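PDB 5V2D: dioxygenase from Pseudomonas brassicacearum, which probably cleaves the central double bond of lignostilbene-type substrates with molecular oxygen, using an iron ion held by four histidines. Local coordinates for residues Y203-V214 / E227-V238; F80-S88 / T138-P146. All coordinates share one frame; numbering follows the deposited sequence.

Interaction 1 (Y203-V214 / E227-V238); sequences YEAKGDGTPDLV and EIWFQAPYAAMV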
loop_
_atom_site.group_PDB
_atom_site.type_symbol
_atom_site.label_atom_id
_atom_site.label_comp_id
_atom_site.label_asym_id
_atom_site.label_seq_id
_atom_site.Cartn_x
_atom_site.Cartn_y
_atom_site.Cartn_z
ATOM N N TYR A 203 9.651 6.711 -9.813
ATOM C CA TYR A 203 11.072 6.704 -9.486
ATOM C C TYR A 203 11.727 5.546 -10.277
ATOM O O TYR A 203 11.029 4.683 -10.834
ATOM C CB TYR A 203 11.382 6.661 -7.985
ATOM C CG TYR A 203 11.166 5.304 -7.347
ATOM C CD1 TYR A 203 9.882 4.917 -6.922
ATOM C CD2 TYR A 203 12.208 4.452 -7.166
ATOM C CE1 TYR A 203 9.654 3.709 -6.337
ATOM C CE2 TYR A 203 12.029 3.185 -6.588
ATOM C CZ TYR A 203 10.773 2.812 -6.170
ATOM O OH TYR A 203 10.616 1.569 -5.559
ATOM N N GLU A 204 13.056 5.544 -10.345
ATOM C CA GLU A 204 13.786 4.746 -11.323
ATOM C C GLU A 204 13.156 4.884 -12.693
ATOM O O GLU A 204 12.893 3.920 -13.447
ATOM C CB GLU A 204 13.882 3.277 -10.870
ATOM C CG GLU A 204 14.831 3.103 -9.653
ATOM C CD GLU A 204 14.996 1.626 -9.297
ATOM O OE1 GLU A 204 15.598 0.840 -10.078
ATOM O OE2 GLU A 204 14.493 1.244 -8.208
ATOM N N ALA A 205 12.873 6.124 -13.029
ATOM C CA ALA A 205 11.940 6.425 -14.111
ATOM C C ALA A 205 12.529 6.182 -15.492
ATOM O O ALA A 205 11.763 6.161 -16.485
ATOM C CB ALA A 205 11.468 7.834 -14.002
ATOM N N LYS A 206 13.859 6.025 -15.582
ATOM C CA LYS A 206 14.462 5.613 -16.865
ATOM C C LYS A 206 15.133 4.281 -16.812
ATOM O O LYS A 206 15.987 4.004 -17.660
ATOM C CB LYS A 206 15.479 6.688 -17.301
ATOM C CG LYS A 206 14.788 7.993 -17.569
ATOM C CD LYS A 206 15.766 9.005 -18.146
ATOM C CE LYS A 206 14.964 10.211 -18.637
ATOM N NZ LYS A 206 15.910 11.289 -19.000
ATOM N N GLY A 207 14.724 3.406 -15.901
ATOM C CA GLY A 207 15.342 2.062 -15.826
ATOM C C GLY A 207 16.027 1.820 -14.524
ATOM O O GLY A 207 16.092 2.695 -13.615
ATOM N N ASP A 208 16.515 0.590 -14.379
ATOM C CA ASP A 208 17.077 0.119 -13.105
ATOM C C ASP A 208 18.149 1.016 -12.599
ATOM O O ASP A 208 19.078 1.318 -13.323
ATOM C CB ASP A 208 17.723 -1.274 -13.232
ATOM C CG ASP A 208 16.722 -2.392 -13.427
ATOM O OD1 ASP A 208 15.588 -2.280 -12.881
ATOM O OD2 ASP A 208 17.103 -3.419 -14.081
ATOM N N GLY A 209 18.054 1.443 -11.358
ATOM C CA GLY A 209 19.158 2.213 -10.786
ATOM C C GLY A 209 19.224 3.651 -11.223
ATOM O O GLY A 209 20.083 4.352 -10.750
ATOM N N THR A 210 18.327 4.120 -12.083
ATOM C CA THR A 210 18.368 5.514 -12.479
ATOM C C THR A 210 17.866 6.469 -11.371
ATOM O O THR A 210 16.943 6.148 -10.640
ATOM C CB THR A 210 17.619 5.784 -13.808
ATOM O OG1 THR A 210 16.228 5.354 -13.734
ATOM C CG2 THR A 210 18.288 5.052 -14.936
ATOM N N PRO A 211 18.462 7.664 -11.276
ATOM C CA PRO A 211 18.060 8.654 -10.315
ATOM C C PRO A 211 16.885 9.542 -10.761
ATOM O O PRO A 211 16.513 10.463 -10.009
ATOM C CB PRO A 211 19.320 9.548 -10.198
ATOM C CG PRO A 211 19.906 9.506 -11.581
ATOM C CD PRO A 211 19.674 8.090 -12.056
ATOM N N ASP A 212 16.306 9.273 -11.928
ATOM C CA ASP A 212 15.251 10.107 -12.447
ATOM C C ASP A 212 13.952 9.928 -11.636
ATOM O O ASP A 212 13.560 8.787 -11.302
ATOM C CB ASP A 212 14.970 9.758 -13.883
ATOM C CG ASP A 212 16.235 9.917 -14.758
ATOM O OD1 ASP A 212 17.029 8.951 -14.771
ATOM O OD2 ASP A 212 16.483 11.040 -15.279
ATOM N N LEU A 213 13.308 11.066 -11.376
ATOM C CA LEU A 213 12.031 11.170 -10.681
ATOM C C LEU A 213 11.125 11.973 -11.546
ATOM O O LEU A 213 11.557 12.935 -12.180
ATOM C CB LEU A 213 12.216 11.929 -9.388
ATOM C CG LEU A 213 13.122 11.254 -8.371
ATOM C CD1 LEU A 213 13.165 12.077 -7.097
ATOM C CD2 LEU A 213 12.600 9.901 -7.974
ATOM N N VAL A 214 9.844 11.642 -11.595
ATOM C CA VAL A 214 8.892 12.423 -12.388
ATOM C C VAL A 214 7.600 12.575 -11.643
ATOM O O VAL A 214 7.095 11.536 -11.144
ATOM C CB VAL A 214 8.431 11.704 -13.689
ATOM C CG1 VAL A 214 7.862 12.671 -14.697
ATOM C CG2 VAL A 214 9.403 10.738 -14.204
ATOM N N GLU A 227 3.795 17.354 -16.348
ATOM C CA GLU A 227 4.803 16.451 -15.885
ATOM C C GLU A 227 6.038 17.230 -15.491
ATOM O O GLU A 227 6.267 18.335 -15.986
ATOM C CB GLU A 227 5.106 15.407 -16.933
ATOM C CG GLU A 227 5.670 15.917 -18.255
ATOM C CD GLU A 227 5.805 14.788 -19.270
ATOM O OE1 GLU A 227 5.517 15.078 -20.408
ATOM O OE2 GLU A 227 6.124 13.628 -18.929
ATOM N N ILE A 228 6.782 16.756 -14.502
ATOM C CA ILE A 228 7.993 17.413 -14.048
ATOM C C ILE A 228 9.026 16.330 -13.884
ATOM O O ILE A 228 8.918 15.484 -12.952
ATOM C CB ILE A 228 7.810 18.125 -12.682
ATOM C CG1 ILE A 228 6.568 19.002 -12.628
ATOM C CG2 ILE A 228 9.081 18.903 -12.304
ATOM C CD1 ILE A 228 6.346 19.631 -11.265
ATOM N N TRP A 229 10.012 16.320 -14.782
ATOM C CA TRP A 229 11.128 15.365 -14.713
ATOM C C TRP A 229 12.289 16.028 -14.009
ATOM O O TRP A 229 12.620 17.153 -14.332
ATOM C CB TRP A 229 11.601 14.986 -16.119
ATOM C CG TRP A 229 10.586 14.149 -16.849
ATOM C CD1 TRP A 229 9.426 14.587 -17.416
ATOM C CD2 TRP A 229 10.651 12.728 -17.095
ATOM N NE1 TRP A 229 8.757 13.544 -17.980
ATOM C CE2 TRP A 229 9.506 12.393 -17.849
ATOM C CE3 TRP A 229 11.579 11.740 -16.787
ATOM C CZ2 TRP A 229 9.219 11.091 -18.249
ATOM C CZ3 TRP A 229 11.319 10.447 -17.212
ATOM C CH2 TRP A 229 10.140 10.124 -17.937
ATOM N N PHE A 230 12.915 15.345 -13.065
ATOM C CA PHE A 230 14.115 15.867 -12.434
ATOM C C PHE A 230 14.937 14.702 -11.935
ATOM O O PHE A 230 14.599 13.551 -12.250
ATOM C CB PHE A 230 13.743 16.851 -11.327
ATOM C CG PHE A 230 12.921 16.281 -10.171
ATOM C CD1 PHE A 230 13.515 16.066 -8.942
ATOM C CD2 PHE A 230 11.547 16.071 -10.310
ATOM C CE1 PHE A 230 12.769 15.617 -7.835
ATOM C CE2 PHE A 230 10.796 15.562 -9.256
ATOM C CZ PHE A 230 11.418 15.352 -7.996
ATOM N N GLN A 231 16.025 14.964 -11.211
ATOM C CA GLN A 231 16.875 13.899 -10.764
ATOM C C GLN A 231 17.180 14.002 -9.295
ATOM O O GLN A 231 17.430 15.085 -8.738
ATOM C CB GLN A 231 18.179 13.914 -11.553
ATOM C CG GLN A 231 17.951 13.665 -13.036
ATOM C CD GLN A 231 19.120 13.007 -13.636
ATOM O OE1 GLN A 231 20.251 13.141 -13.152
ATOM N NE2 GLN A 231 18.883 12.269 -14.683
ATOM N N ALA A 232 17.179 12.858 -8.642
ATOM C CA ALA A 232 17.631 12.752 -7.277
ATOM C C ALA A 232 19.149 12.617 -7.290
ATOM O O ALA A 232 19.728 12.257 -8.321
ATOM C CB ALA A 232 17.038 11.503 -6.647
ATOM N N PRO A 233 19.787 12.806 -6.126
ATOM C CA PRO A 233 21.242 12.647 -6.040
ATOM C C PRO A 233 21.660 11.186 -6.063
ATOM O O PRO A 233 22.820 10.920 -6.254
ATOM C CB PRO A 233 21.606 13.343 -4.725
ATOM C CG PRO A 233 20.346 13.278 -3.895
ATOM C CD PRO A 233 19.223 13.420 -4.896
ATOM N N TYR A 234 20.739 10.235 -5.928
ATOM C CA TYR A 234 21.041 8.829 -6.046
ATOM C C TYR A 234 19.669 8.126 -6.226
ATOM O O TYR A 234 18.632 8.738 -5.962
ATOM C CB TYR A 234 21.750 8.307 -4.794
ATOM C CG TYR A 234 21.096 8.728 -3.482
ATOM C CD1 TYR A 234 21.585 9.821 -2.765
ATOM C CD2 TYR A 234 20.050 8.035 -2.946
ATOM C CE1 TYR A 234 20.997 10.245 -1.578
ATOM C CE2 TYR A 234 19.448 8.443 -1.730
ATOM C CZ TYR A 234 19.922 9.535 -1.030
ATOM O OH TYR A 234 19.329 9.946 0.169
ATOM N N ALA A 235 19.674 6.890 -6.676
ATOM C CA ALA A 235 18.454 6.092 -6.841
ATOM C C ALA A 235 18.046 5.495 -5.511
ATOM O O ALA A 235 18.776 4.711 -4.898
ATOM C CB ALA A 235 18.633 4.994 -7.884
ATOM N N ALA A 236 16.825 5.839 -5.075
ATOM C CA ALA A 236 16.301 5.341 -3.844
ATOM C C ALA A 236 14.826 5.049 -3.942
ATOM O O ALA A 236 14.112 5.655 -4.785
ATOM C CB ALA A 236 16.534 6.364 -2.739
ATOM N N MET A 237 14.347 4.243 -2.994
ATOM C CA MET A 237 12.889 3.901 -2.975
ATOM C C MET A 237 12.078 5.160 -2.677
ATOM O O MET A 237 12.321 5.853 -1.672
ATOM C CB MET A 237 12.575 2.865 -1.925
ATOM C CG MET A 237 11.082 2.451 -1.932
ATOM S SD MET A 237 10.642 1.277 -0.614
ATOM C CE MET A 237 11.226 -0.158 -1.441
ATOM N N VAL A 238 11.100 5.440 -3.526
ATOM C CA VAL A 238 10.068 6.436 -3.224
ATOM C C VAL A 238 8.742 5.686 -3.293
ATOM O O VAL A 238 8.114 5.530 -4.410
ATOM C CB VAL A 238 10.072 7.611 -4.181
ATOM C CG1 VAL A 238 9.108 8.688 -3.688
ATOM C CG2 VAL A 238 11.455 8.241 -4.256
HETATM O O HOH W 1 14.556 12.972 -14.962
#
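Val-214 lies flat against the indole of Trp-229, the two side chains running side by side in the same direction from a non-hydrogen-bonded pair of antiparallel strands. CG1 of Val-214 sits over the five-membered ring of Trp-229, 3.4 Å from its centroid, while Val-214 CG2 covers the six-membered ring, 3.5 Å from Trp-229 CE3. In the ring plane, Trp-229 NE1 donates to Glu-227 OE2 (2.8 Å), a bond that fixes the rotation of the indole; CE of Lys-206 reaches the ring system's other end at CZ3. With an alanine in place of Trp-229, both methyls of Val-214 would probably lose their aromatic cover and the Glu-227 carboxylate this donor. On the same face Asp-212 and Gln-231 run alongside each other, with carboxylate and amide planes 81° apart; Gln-231 NE2 meets Asp-212 OD2 (2.8 Å) from above the carboxylate plane. A water donates to that oxygen and to Phe-230 O. On the opposite face, with CG set between its backbone N and carbonyl carbon (chi1 62°), the Phe-230 ring lies across Leu-213 and takes its CB over one face, 3.9 Å from the ring centroid, and Phe-250 meets it edge-to-face. Past the strands of this beta hairpin, part of a four-stranded propeller blade, the Tyr-203 ring lies over the Met-237 to Val-238 peptide, with Val-238 N 3.5 Å above its plane; its hydroxyl is hydrogen-bonded to Glu-156 and Arg-124. The Trp-229 and Val-214 face thus combines CH-pi packing with the Gln-231 to Asp-212 bond; that of Leu-213 and Phe-230 is apolar.

Interaction 2 (F80-S88 / T138-P146); sequences FFNGDGMVS and TTANTSVIP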
loop_
_atom_site.group_PDB
_atom_site.type_symbol
_atom_site.label_atom_id
_atom_site.label_comp_id
_atom_site.label_asym_id
_atom_site.label_seq_id
_atom_site.Cartn_x
_atom_site.Cartn_y
_atom_site.Cartn_z
ATOM N N PHE A 80 6.566 -11.402 0.931
ATOM C CA PHE A 80 5.116 -11.162 0.740
ATOM C C PHE A 80 4.842 -10.193 -0.370
ATOM O O PHE A 80 3.917 -10.401 -1.165
ATOM C CB PHE A 80 4.540 -10.615 2.069
ATOM C CG PHE A 80 3.125 -10.111 1.963
ATOM C CD1 PHE A 80 2.858 -8.813 2.211
ATOM C CD2 PHE A 80 2.120 -10.959 1.688
ATOM C CE1 PHE A 80 1.542 -8.310 2.189
ATOM C CE2 PHE A 80 0.811 -10.489 1.599
ATOM C CZ PHE A 80 0.539 -9.150 1.870
ATOM N N PHE A 81 5.668 -9.171 -0.517
ATOM C CA PHE A 81 5.491 -8.135 -1.523
ATOM C C PHE A 81 5.641 -8.653 -2.979
ATOM O O PHE A 81 5.451 -7.889 -3.917
ATOM C CB PHE A 81 6.471 -6.971 -1.325
ATOM C CG PHE A 81 6.298 -6.184 -0.081
ATOM C CD1 PHE A 81 5.111 -6.067 0.592
ATOM C CD2 PHE A 81 7.343 -5.316 0.317
ATOM C CE1 PHE A 81 4.977 -5.305 1.771
ATOM C CE2 PHE A 81 7.220 -4.483 1.447
ATOM C CZ PHE A 81 6.040 -4.513 2.203
ATOM N N ASN A 82 6.023 -9.906 -3.154
ATOM C CA ASN A 82 6.297 -10.426 -4.501
ATOM C C ASN A 82 5.170 -11.289 -5.113
ATOM O O ASN A 82 5.304 -11.797 -6.204
ATOM C CB ASN A 82 7.587 -11.215 -4.508
ATOM C CG ASN A 82 8.323 -11.156 -5.856
ATOM O OD1 ASN A 82 8.016 -10.285 -6.761
ATOM N ND2 ASN A 82 9.325 -12.015 -5.976
ATOM N N GLY A 83 4.045 -11.402 -4.439
ATOM C CA GLY A 83 3.002 -12.330 -4.867
ATOM C C GLY A 83 2.117 -11.715 -5.963
ATOM O O GLY A 83 1.880 -10.502 -5.959
ATOM N N ASP A 84 1.662 -12.546 -6.867
ATOM C CA ASP A 84 0.727 -12.122 -7.950
ATOM C C ASP A 84 -0.450 -11.340 -7.349
ATOM O O ASP A 84 -1.050 -11.777 -6.368
ATOM C CB ASP A 84 0.236 -13.322 -8.701
ATOM C CG ASP A 84 1.405 -14.108 -9.308
ATOM O OD1 ASP A 84 1.935 -13.660 -10.343
ATOM O OD2 ASP A 84 1.731 -15.158 -8.742
ATOM N N GLY A 85 -0.799 -10.223 -7.974
ATOM C CA GLY A 85 -1.926 -9.424 -7.499
ATOM C C GLY A 85 -3.286 -10.063 -7.687
ATOM O O GLY A 85 -3.626 -10.445 -8.804
ATOM N N MET A 86 -4.016 -10.200 -6.581
ATOM C CA MET A 86 -5.358 -10.717 -6.518
ATOM C C MET A 86 -6.297 -9.632 -6.018
ATOM O O MET A 86 -6.147 -9.194 -4.833
ATOM C CB MET A 86 -5.370 -11.916 -5.567
ATOM C CG MET A 86 -6.720 -12.570 -5.394
ATOM S SD MET A 86 -7.225 -13.583 -6.786
ATOM C CE MET A 86 -6.438 -15.123 -6.268
ATOM N N VAL A 87 -7.220 -9.175 -6.871
ATOM C CA VAL A 87 -8.069 -8.060 -6.534
ATOM C C VAL A 87 -9.408 -8.579 -6.063
ATOM O O VAL A 87 -9.999 -9.452 -6.704
ATOM C CB VAL A 87 -8.254 -7.135 -7.763
ATOM C CG1 VAL A 87 -9.225 -6.024 -7.490
ATOM C CG2 VAL A 87 -6.930 -6.590 -8.224
ATOM N N SER A 88 -9.877 -7.998 -4.955
ATOM C CA SER A 88 -11.240 -8.302 -4.444
ATOM C C SER A 88 -12.062 -7.035 -4.600
ATOM O O SER A 88 -11.563 -5.924 -4.389
ATOM C CB SER A 88 -11.156 -8.690 -2.985
ATOM O OG SER A 88 -10.592 -10.018 -2.864
ATOM N N THR A 138 6.221 -7.341 -13.585
ATOM C CA THR A 138 5.278 -6.832 -12.602
ATOM C C THR A 138 4.229 -7.845 -12.191
ATOM O O THR A 138 3.794 -8.652 -12.980
ATOM C CB THR A 138 4.604 -5.496 -13.023
ATOM O OG1 THR A 138 4.158 -4.839 -11.838
ATOM C CG2 THR A 138 3.452 -5.707 -13.941
ATOM N N THR A 139 3.813 -7.735 -10.934
ATOM C CA THR A 139 2.651 -8.464 -10.399
ATOM C C THR A 139 1.419 -7.621 -10.106
ATOM O O THR A 139 0.412 -8.166 -9.705
ATOM C CB THR A 139 3.059 -9.122 -9.039
ATOM O OG1 THR A 139 3.618 -8.097 -8.193
ATOM C CG2 THR A 139 4.066 -10.235 -9.297
ATOM N N ALA A 140 1.474 -6.293 -10.291
ATOM C CA ALA A 140 0.334 -5.396 -10.165
ATOM C C ALA A 140 -0.382 -5.645 -8.828
ATOM O O ALA A 140 -1.596 -5.746 -8.831
ATOM C CB ALA A 140 -0.606 -5.598 -11.334
ATOM N N ASN A 141 0.383 -5.743 -7.735
ATOM C CA ASN A 141 -0.088 -6.297 -6.464
ATOM C C ASN A 141 -0.244 -5.367 -5.277
ATOM O O ASN A 141 -0.497 -5.869 -4.175
ATOM C CB ASN A 141 0.791 -7.486 -6.103
ATOM C CG ASN A 141 2.137 -7.100 -5.597
ATOM O OD1 ASN A 141 2.524 -5.951 -5.667
ATOM N ND2 ASN A 141 2.874 -8.099 -5.063
ATOM N N THR A 142 -0.047 -4.049 -5.480
ATOM C CA THR A 142 0.149 -3.157 -4.343
ATOM C C THR A 142 -1.008 -2.254 -4.041
ATOM O O THR A 142 -1.404 -2.116 -2.850
ATOM C CB THR A 142 1.468 -2.377 -4.498
ATOM O OG1 THR A 142 2.538 -3.318 -4.538
ATOM C CG2 THR A 142 1.729 -1.462 -3.341
ATOM N N SER A 143 -1.594 -1.622 -5.063
ATOM C CA SER A 143 -2.772 -0.796 -4.845
ATOM C C SER A 143 -3.741 -0.911 -5.963
ATOM O O SER A 143 -3.439 -1.379 -7.046
ATOM C CB SER A 143 -2.406 0.713 -4.788
ATOM O OG SER A 143 -1.522 0.990 -3.714
ATOM N N VAL A 144 -4.949 -0.398 -5.712
ATOM C CA VAL A 144 -5.978 -0.278 -6.720
ATOM C C VAL A 144 -6.591 1.092 -6.625
ATOM O O VAL A 144 -6.715 1.645 -5.533
ATOM C CB VAL A 144 -7.043 -1.401 -6.604
ATOM C CG1 VAL A 144 -6.530 -2.723 -7.126
ATOM C CG2 VAL A 144 -7.511 -1.588 -5.158
ATOM N N ILE A 145 -6.958 1.678 -7.763
ATOM C CA ILE A 145 -7.656 2.966 -7.765
ATOM C C ILE A 145 -8.509 3.083 -9.006
ATOM O O ILE A 145 -8.094 2.634 -10.064
ATOM C CB ILE A 145 -6.652 4.137 -7.679
ATOM C CG1 ILE A 145 -7.321 5.368 -7.167
ATOM C CG2 ILE A 145 -5.967 4.437 -9.030
ATOM C CD1 ILE A 145 -6.373 6.494 -6.869
ATOM N N PRO A 146 -9.728 3.645 -8.891
ATOM C CA PRO A 146 -10.520 3.901 -10.111
ATOM C C PRO A 146 -9.976 5.097 -10.865
ATOM O O PRO A 146 -9.632 6.093 -10.277
ATOM C CB PRO A 146 -11.953 4.272 -9.576
ATOM C CG PRO A 146 -11.924 3.927 -8.161
ATOM C CD PRO A 146 -10.475 4.062 -7.710
HETATM O O HOH W 2 6.170 -8.347 -7.437
#
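Asn-141 grips the turn of 80-88 with one nitrogen: its ND2 donates to both Phe-81 O and Gly-83 O, each at 2.8 Å. The two bonds differ in geometry. Gly-83 O is met in its carbonyl plane, on a lone pair, whereas Phe-81 O lies in the plane of the Asn-141 amide but receives the N-H from well above its own carbonyl plane. A chi1 of 75° sets CG of Asn-141 between its backbone N and carbonyl carbon, which brings ND2 within reach of both oxygens. The other end of the amide is held by Thr-142 OG1, which donates to Asn-141 OD1 (2.9 Å). Separately, Lys-155 NZ gives Phe-81 O a second donor; its bond to Asn-141 OD1 is weak. The same two segments lead into neighbouring blades of the seven-bladed beta-propeller of the carotenoid cleavage oxygenase family: 80-88 runs into strand 85-93, and 138-146 into strand 143-147, which opens the next sheet with a classic beta bulge at Thr-142 and Ser-143, facing Leu-154. Thr-139 meets the turn with CB and CG2; its CB is 3.6 Å from Gly-83 O, and its side chain is set roughly perpendicular to that of Asp-84. Its OG1 shares a water with Asn-82 OD1, while Asn-82 ND2 is hydrogen-bonded to Asp-78. Gly-85 N bonds Thr-139 O (2.9 Å), and a side chain at Gly-85 would run into the carbonyls of Thr-139 and Ala-140. Farther along, Val-87 CG2 and Val-144 CG1 touch at 4.0 Å as the valines pass alongside, running opposite ways, beside Leu-151.

Overall arrangement
From the N terminus, 80-88 comes first and enters strand 85-93; after strand 96-103 and helix 107-115 the chain returns at 138-146, where interaction 2 closes a loop of 49 residues and joins two successive sheets. The chain then traverses the sheet 143-173 before reaching 203-214. Interaction 1 closes a much shorter loop, 12 residues, at the hairpin of strands 212-218 and 224-231, and ties its ends to the segment leading toward strand 242-243. The two contacts neither nest nor cross. Their centres lie 22 Å apart, yet each approaches the iron: the Phe-81 side chain to about 7 Å and that of Met-237 to about 9 Å.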